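Local structure of probable eukaryotic D-amino acid tRNA deacylase, LMAJ005534AAA (Leishmania major, 1TC5) at residues E88-A100 with Y165-Q178. The protein may hydrolyse D-tyrosyl-tRNA(Tyr) to D-tyrosine and free tRNA(Tyr), a possible defence against the harm done by D-tyrosine, and forms a homodimer. Residues are numbered along the deposited sequence; the frame is centred on the assembly and turned at random.
Sequences ECPEMDILIVPQA and YNSRVISGTFGNRQ
Asp93 and Arg168 meet where two parallel strands of the mixed sheet, 93-98 and the outermost strand within this chain, 169-171, begin to pair, and they illustrate how one carboxylate can bridge two chain segments at the start of a parallel pairing. Asp93 OD1 takes two backbone N-H groups from opposite faces of its plane: Asn166 N at 2.7 Å, on the syn side, and Arg168 N at 3.0 Å, well above the plane. Asp93 OD2 forms a salt bridge with Arg168 NE at 2.7 Å; the arginine chain bends at chi3 (-90°) to bring NE there, and the guanidinium plane stands 78° from that of the carboxylate. Gly35 N also donates to OD2, so both oxygens are held. Beside this site, Met92 lays CE over the centre of the Tyr165 ring, 3.7 Å from the centroid, a CH-pi contact with the sulfur farther off above the same face. Further along, the donors alternate between the segments: Ile94 N to Arg168 O, Ile170 N to Ile94 O, Ile96 N to Ile170 O and Gly172 N to Ile96 O. On one face of the sheet Leu95 CD1 rests on Ile170 CG2; on the other, where helix 119-136 covers Val169 and Ser171, Ile96 CD1 reaches Val169 CG1. Beyond strand 169-171, Pro98 CG and CD lie against the Gln178 amide, held by NE2 bonds to Thr173 O and Asn176 O. At the opening end, a water donates to both Met92 O (2.7 Å) and Arg168 O (2.6 Å).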
loop_
_atom_site.group_PDB
_atom_site.type_symbol
_atom_site.label_atom_id
_atom_site.label_comp_id
_atom_site.label_asym_id
_atom_site.label_seq_id
_atom_site.Cartn_x
_atom_site.Cartn_y
_atom_site.Cartn_z
ATOM N N GLU A 88 -21.093 3.513 8.252
ATOM C CA GLU A 88 -21.872 4.748 8.373
ATOM C C GLU A 88 -21.765 5.627 7.122
ATOM O O GLU A 88 -22.425 6.650 7.046
ATOM C CB GLU A 88 -21.479 5.535 9.637
ATOM C CG GLU A 88 -20.120 6.221 9.606
ATOM C CD GLU A 88 -19.712 6.732 10.980
ATOM O OE1 GLU A 88 -20.571 7.305 11.693
ATOM O OE2 GLU A 88 -18.542 6.533 11.366
ATOM N N CYS A 89 -20.924 5.236 6.164
ATOM C CA CYS A 89 -20.851 5.919 4.867
ATOM C C CYS A 89 -21.086 4.893 3.728
ATOM O O CYS A 89 -20.162 4.516 3.030
ATOM C CB CYS A 89 -19.509 6.636 4.733
ATOM S SG CYS A 89 -19.135 7.785 6.088
ATOM N N PRO A 90 -22.340 4.471 3.547
ATOM C CA PRO A 90 -22.696 3.411 2.585
ATOM C C PRO A 90 -22.324 3.649 1.129
ATOM O O PRO A 90 -22.271 2.659 0.394
ATOM C CB PRO A 90 -24.236 3.315 2.683
ATOM C CG PRO A 90 -24.695 4.546 3.467
ATOM C CD PRO A 90 -23.513 4.990 4.279
ATOM N N GLU A 91 -22.102 4.897 0.728
ATOM C CA GLU A 91 -21.834 5.250 -0.661
ATOM C C GLU A 91 -20.366 5.224 -1.058
ATOM O O GLU A 91 -20.062 5.331 -2.241
ATOM C CB GLU A 91 -22.388 6.636 -0.951
ATOM C CG GLU A 91 -23.909 6.686 -0.947
ATOM C CD GLU A 91 -24.432 7.912 -1.672
ATOM O OE1 GLU A 91 -24.397 7.924 -2.930
ATOM O OE2 GLU A 91 -24.866 8.859 -0.990
ATOM N N MET A 92 -19.472 5.107 -0.077
ATOM C CA MET A 92 -18.052 4.974 -0.362
ATOM C C MET A 92 -17.821 3.675 -1.159
ATOM O O MET A 92 -18.521 2.679 -0.967
ATOM C CB MET A 92 -17.226 4.959 0.934
ATOM C CG MET A 92 -17.161 6.290 1.717
ATOM S SD MET A 92 -16.408 7.704 0.806
ATOM C CE MET A 92 -17.883 8.562 0.240
ATOM N N ASP A 93 -16.855 3.729 -2.065
ATOM C CA ASP A 93 -16.454 2.602 -2.887
ATOM C C ASP A 93 -15.397 1.804 -2.137
ATOM O O ASP A 93 -14.681 2.336 -1.304
ATOM C CB ASP A 93 -15.909 3.101 -4.242
ATOM C CG ASP A 93 -16.986 3.571 -5.176
ATOM O OD1 ASP A 93 -18.182 3.626 -4.801
ATOM O OD2 ASP A 93 -16.739 3.916 -6.344
ATOM N N ILE A 94 -15.335 0.513 -2.428
ATOM C CA ILE A 94 -14.295 -0.377 -1.907
ATOM C C ILE A 94 -13.681 -1.086 -3.112
ATOM O O ILE A 94 -14.398 -1.604 -3.987
ATOM C CB ILE A 94 -14.870 -1.387 -0.858
ATOM C CG1 ILE A 94 -15.520 -0.632 0.311
ATOM C CG2 ILE A 94 -13.772 -2.299 -0.310
ATOM C CD1 ILE A 94 -16.428 -1.503 1.168
ATOM N N LEU A 95 -12.358 -1.061 -3.154
ATOM C CA LEU A 95 -11.557 -1.702 -4.178
ATOM C C LEU A 95 -10.674 -2.731 -3.494
ATOM O O LEU A 95 -9.859 -2.365 -2.682
ATOM C CB LEU A 95 -10.673 -0.660 -4.872
ATOM C CG LEU A 95 -9.734 -1.198 -5.948
ATOM C CD1 LEU A 95 -10.498 -1.932 -7.021
ATOM C CD2 LEU A 95 -8.920 -0.065 -6.574
ATOM N N ILE A 96 -10.855 -4.001 -3.846
ATOM C CA ILE A 96 -10.205 -5.133 -3.170
ATOM C C ILE A 96 -9.204 -5.712 -4.142
ATOM O O ILE A 96 -9.558 -6.041 -5.293
ATOM C CB ILE A 96 -11.252 -6.236 -2.792
ATOM C CG1 ILE A 96 -12.354 -5.654 -1.911
ATOM C CG2 ILE A 96 -10.580 -7.375 -2.084
ATOM C CD1 ILE A 96 -13.590 -6.517 -1.812
ATOM N N VAL A 97 -7.963 -5.820 -3.685
ATOM C CA VAL A 97 -6.894 -6.403 -4.460
ATOM C C VAL A 97 -6.266 -7.586 -3.701
ATOM O O VAL A 97 -5.776 -7.416 -2.576
ATOM C CB VAL A 97 -5.816 -5.348 -4.732
ATOM C CG1 VAL A 97 -4.813 -5.839 -5.743
ATOM C CG2 VAL A 97 -6.481 -4.042 -5.187
ATOM N N PRO A 98 -6.226 -8.763 -4.325
ATOM C CA PRO A 98 -5.557 -9.897 -3.700
ATOM C C PRO A 98 -4.054 -9.637 -3.731
ATOM O O PRO A 98 -3.505 -9.334 -4.794
ATOM C CB PRO A 98 -5.953 -11.088 -4.589
ATOM C CG PRO A 98 -6.268 -10.505 -5.939
ATOM C CD PRO A 98 -6.737 -9.094 -5.675
ATOM N N GLN A 99 -3.422 -9.703 -2.560
ATOM C CA GLN A 99 -1.988 -9.484 -2.421
ATOM C C GLN A 99 -1.432 -10.479 -1.423
ATOM O O GLN A 99 -1.126 -10.117 -0.304
ATOM C CB GLN A 99 -1.734 -8.055 -1.948
ATOM C CG GLN A 99 -2.048 -7.011 -2.996
ATOM C CD GLN A 99 -0.955 -6.920 -4.039
ATOM O OE1 GLN A 99 0.081 -6.296 -3.779
ATOM N NE2 GLN A 99 -1.157 -7.571 -5.204
ATOM N N ALA A 100 -1.285 -11.725 -1.872
ATOM C CA ALA A 100 -0.882 -12.842 -1.039
ATOM C C ALA A 100 0.537 -12.632 -0.510
ATOM O O ALA A 100 0.881 -13.134 0.561
ATOM C CB ALA A 100 -0.976 -14.136 -1.839
ATOM N N TYR A 165 -17.856 8.359 -6.327
ATOM C CA TYR A 165 -18.161 7.095 -5.668
ATOM C C TYR A 165 -19.626 6.722 -5.965
ATOM O O TYR A 165 -20.442 7.590 -6.328
ATOM C CB TYR A 165 -17.937 7.224 -4.147
ATOM C CG TYR A 165 -18.634 8.443 -3.556
ATOM C CD1 TYR A 165 -19.986 8.395 -3.214
ATOM C CD2 TYR A 165 -17.956 9.639 -3.376
ATOM C CE1 TYR A 165 -20.643 9.498 -2.712
ATOM C CE2 TYR A 165 -18.607 10.761 -2.858
ATOM C CZ TYR A 165 -19.963 10.677 -2.548
ATOM O OH TYR A 165 -20.630 11.761 -2.035
ATOM N N ASN A 166 -19.961 5.438 -5.825
ATOM C CA ASN A 166 -21.316 4.947 -6.102
ATOM C C ASN A 166 -21.596 3.577 -5.458
ATOM O O ASN A 166 -22.160 2.684 -6.068
ATOM C CB ASN A 166 -21.598 4.892 -7.610
ATOM C CG ASN A 166 -23.081 4.707 -7.922
ATOM O OD1 ASN A 166 -23.455 4.078 -8.928
ATOM N ND2 ASN A 166 -23.930 5.230 -7.051
ATOM N N SER A 167 -21.193 3.434 -4.201
ATOM C CA SER A 167 -21.437 2.224 -3.416
ATOM C C SER A 167 -20.874 0.966 -4.092
ATOM O O SER A 167 -21.463 -0.108 -4.006
ATOM C CB SER A 167 -22.931 2.045 -3.089
ATOM O OG SER A 167 -23.479 3.146 -2.399
ATOM N N ARG A 168 -19.711 1.096 -4.728
ATOM C CA ARG A 168 -19.123 -0.017 -5.488
ATOM C C ARG A 168 -18.328 -0.946 -4.613
ATOM O O ARG A 168 -17.805 -0.544 -3.579
ATOM C CB ARG A 168 -18.257 0.503 -6.632
ATOM C CG ARG A 168 -19.094 1.222 -7.655
ATOM C CD ARG A 168 -18.366 1.658 -8.885
ATOM N NE ARG A 168 -17.840 2.984 -8.673
ATOM C CZ ARG A 168 -18.310 4.106 -9.189
ATOM N NH1 ARG A 168 -19.301 4.144 -10.079
ATOM N NH2 ARG A 168 -17.736 5.231 -8.813
ATOM N N VAL A 169 -18.283 -2.212 -5.011
ATOM C CA VAL A 169 -17.348 -3.176 -4.447
ATOM C C VAL A 169 -16.658 -3.802 -5.672
ATOM O O VAL A 169 -17.208 -4.703 -6.327
ATOM C CB VAL A 169 -18.061 -4.245 -3.568
ATOM C CG1 VAL A 169 -17.078 -5.303 -3.124
ATOM C CG2 VAL A 169 -18.730 -3.616 -2.379
ATOM N N ILE A 170 -15.487 -3.249 -5.990
ATOM C CA ILE A 170 -14.671 -3.668 -7.107
ATOM C C ILE A 170 -13.617 -4.598 -6.556
ATOM O O ILE A 170 -13.094 -4.354 -5.488
ATOM C CB ILE A 170 -13.992 -2.454 -7.807
ATOM C CG1 ILE A 170 -15.006 -1.358 -8.158
ATOM C CG2 ILE A 170 -13.246 -2.916 -9.045
ATOM C CD1 ILE A 170 -16.217 -1.821 -9.007
ATOM N N SER A 171 -13.332 -5.672 -7.285
ATOM C CA SER A 171 -12.354 -6.661 -6.852
ATOM C C SER A 171 -11.511 -7.190 -8.016
ATOM O O SER A 171 -11.991 -7.376 -9.146
ATOM C CB SER A 171 -13.060 -7.805 -6.107
ATOM O OG SER A 171 -14.132 -8.320 -6.872
ATOM N N GLY A 172 -10.239 -7.437 -7.724
ATOM C CA GLY A 172 -9.321 -7.996 -8.687
ATOM C C GLY A 172 -9.664 -9.410 -9.085
ATOM O O GLY A 172 -10.372 -10.130 -8.383
ATOM N N THR A 173 -9.200 -9.788 -10.264
ATOM C CA THR A 173 -9.324 -11.157 -10.753
ATOM C C THR A 173 -8.249 -11.954 -10.047
ATOM O O THR A 173 -7.059 -11.620 -10.173
ATOM C CB THR A 173 -9.115 -11.141 -12.280
ATOM O OG1 THR A 173 -10.121 -10.302 -12.881
ATOM C CG2 THR A 173 -9.340 -12.529 -12.914
ATOM N N PHE A 174 -8.659 -12.951 -9.266
ATOM C CA PHE A 174 -7.723 -13.768 -8.525
ATOM C C PHE A 174 -6.727 -14.448 -9.460
ATOM O O PHE A 174 -7.120 -15.021 -10.482
ATOM C CB PHE A 174 -8.452 -14.860 -7.743
ATOM C CG PHE A 174 -7.583 -15.516 -6.698
ATOM C CD1 PHE A 174 -7.254 -14.832 -5.541
ATOM C CD2 PHE A 174 -7.056 -16.783 -6.902
ATOM C CE1 PHE A 174 -6.447 -15.409 -4.572
ATOM C CE2 PHE A 174 -6.233 -17.366 -5.945
ATOM C CZ PHE A 174 -5.935 -16.681 -4.775
ATOM N N GLY A 175 -5.448 -14.401 -9.093
ATOM C CA GLY A 175 -4.390 -15.060 -9.851
ATOM C C GLY A 175 -3.866 -14.194 -10.983
ATOM O O GLY A 175 -2.889 -14.564 -11.606
ATOM N N ASN A 176 -4.509 -13.052 -11.267
ATOM C CA ASN A 176 -4.018 -12.141 -12.302
ATOM C C ASN A 176 -2.968 -11.180 -11.747
ATOM O O ASN A 176 -2.796 -11.040 -10.542
ATOM C CB ASN A 176 -5.165 -11.335 -12.978
ATOM C CG ASN A 176 -5.835 -12.092 -14.121
ATOM O OD1 ASN A 176 -5.718 -13.313 -14.222
ATOM N ND2 ASN A 176 -6.559 -11.366 -14.981
ATOM N N ARG A 177 -2.256 -10.532 -12.664
ATOM C CA ARG A 177 -1.357 -9.425 -12.347
ATOM C C ARG A 177 -2.214 -8.190 -12.078
ATOM O O ARG A 177 -3.032 -7.819 -12.903
ATOM C CB ARG A 177 -0.409 -9.178 -13.522
ATOM C CG ARG A 177 0.549 -7.999 -13.362
ATOM C CD ARG A 177 1.670 -7.975 -14.412
ATOM N NE ARG A 177 1.133 -7.835 -15.768
ATOM C CZ ARG A 177 0.588 -6.721 -16.278
ATOM N NH1 ARG A 177 0.529 -5.591 -15.580
ATOM N NH2 ARG A 177 0.117 -6.730 -17.512
ATOM N N GLN A 178 -2.008 -7.568 -10.924
ATOM C CA GLN A 178 -2.896 -6.507 -10.421
ATOM C C GLN A 178 -2.349 -5.114 -10.802
ATOM O O GLN A 178 -1.948 -4.289 -9.943
ATOM C CB GLN A 178 -3.068 -6.651 -8.907
ATOM C CG GLN A 178 -3.502 -8.044 -8.428
ATOM C CD GLN A 178 -4.870 -8.443 -8.949
ATOM O OE1 GLN A 178 -5.817 -7.636 -8.942
ATOM N NE2 GLN A 178 -4.974 -9.675 -9.428
HETATM O O HOH W 1 -19.018 0.098 -1.315
#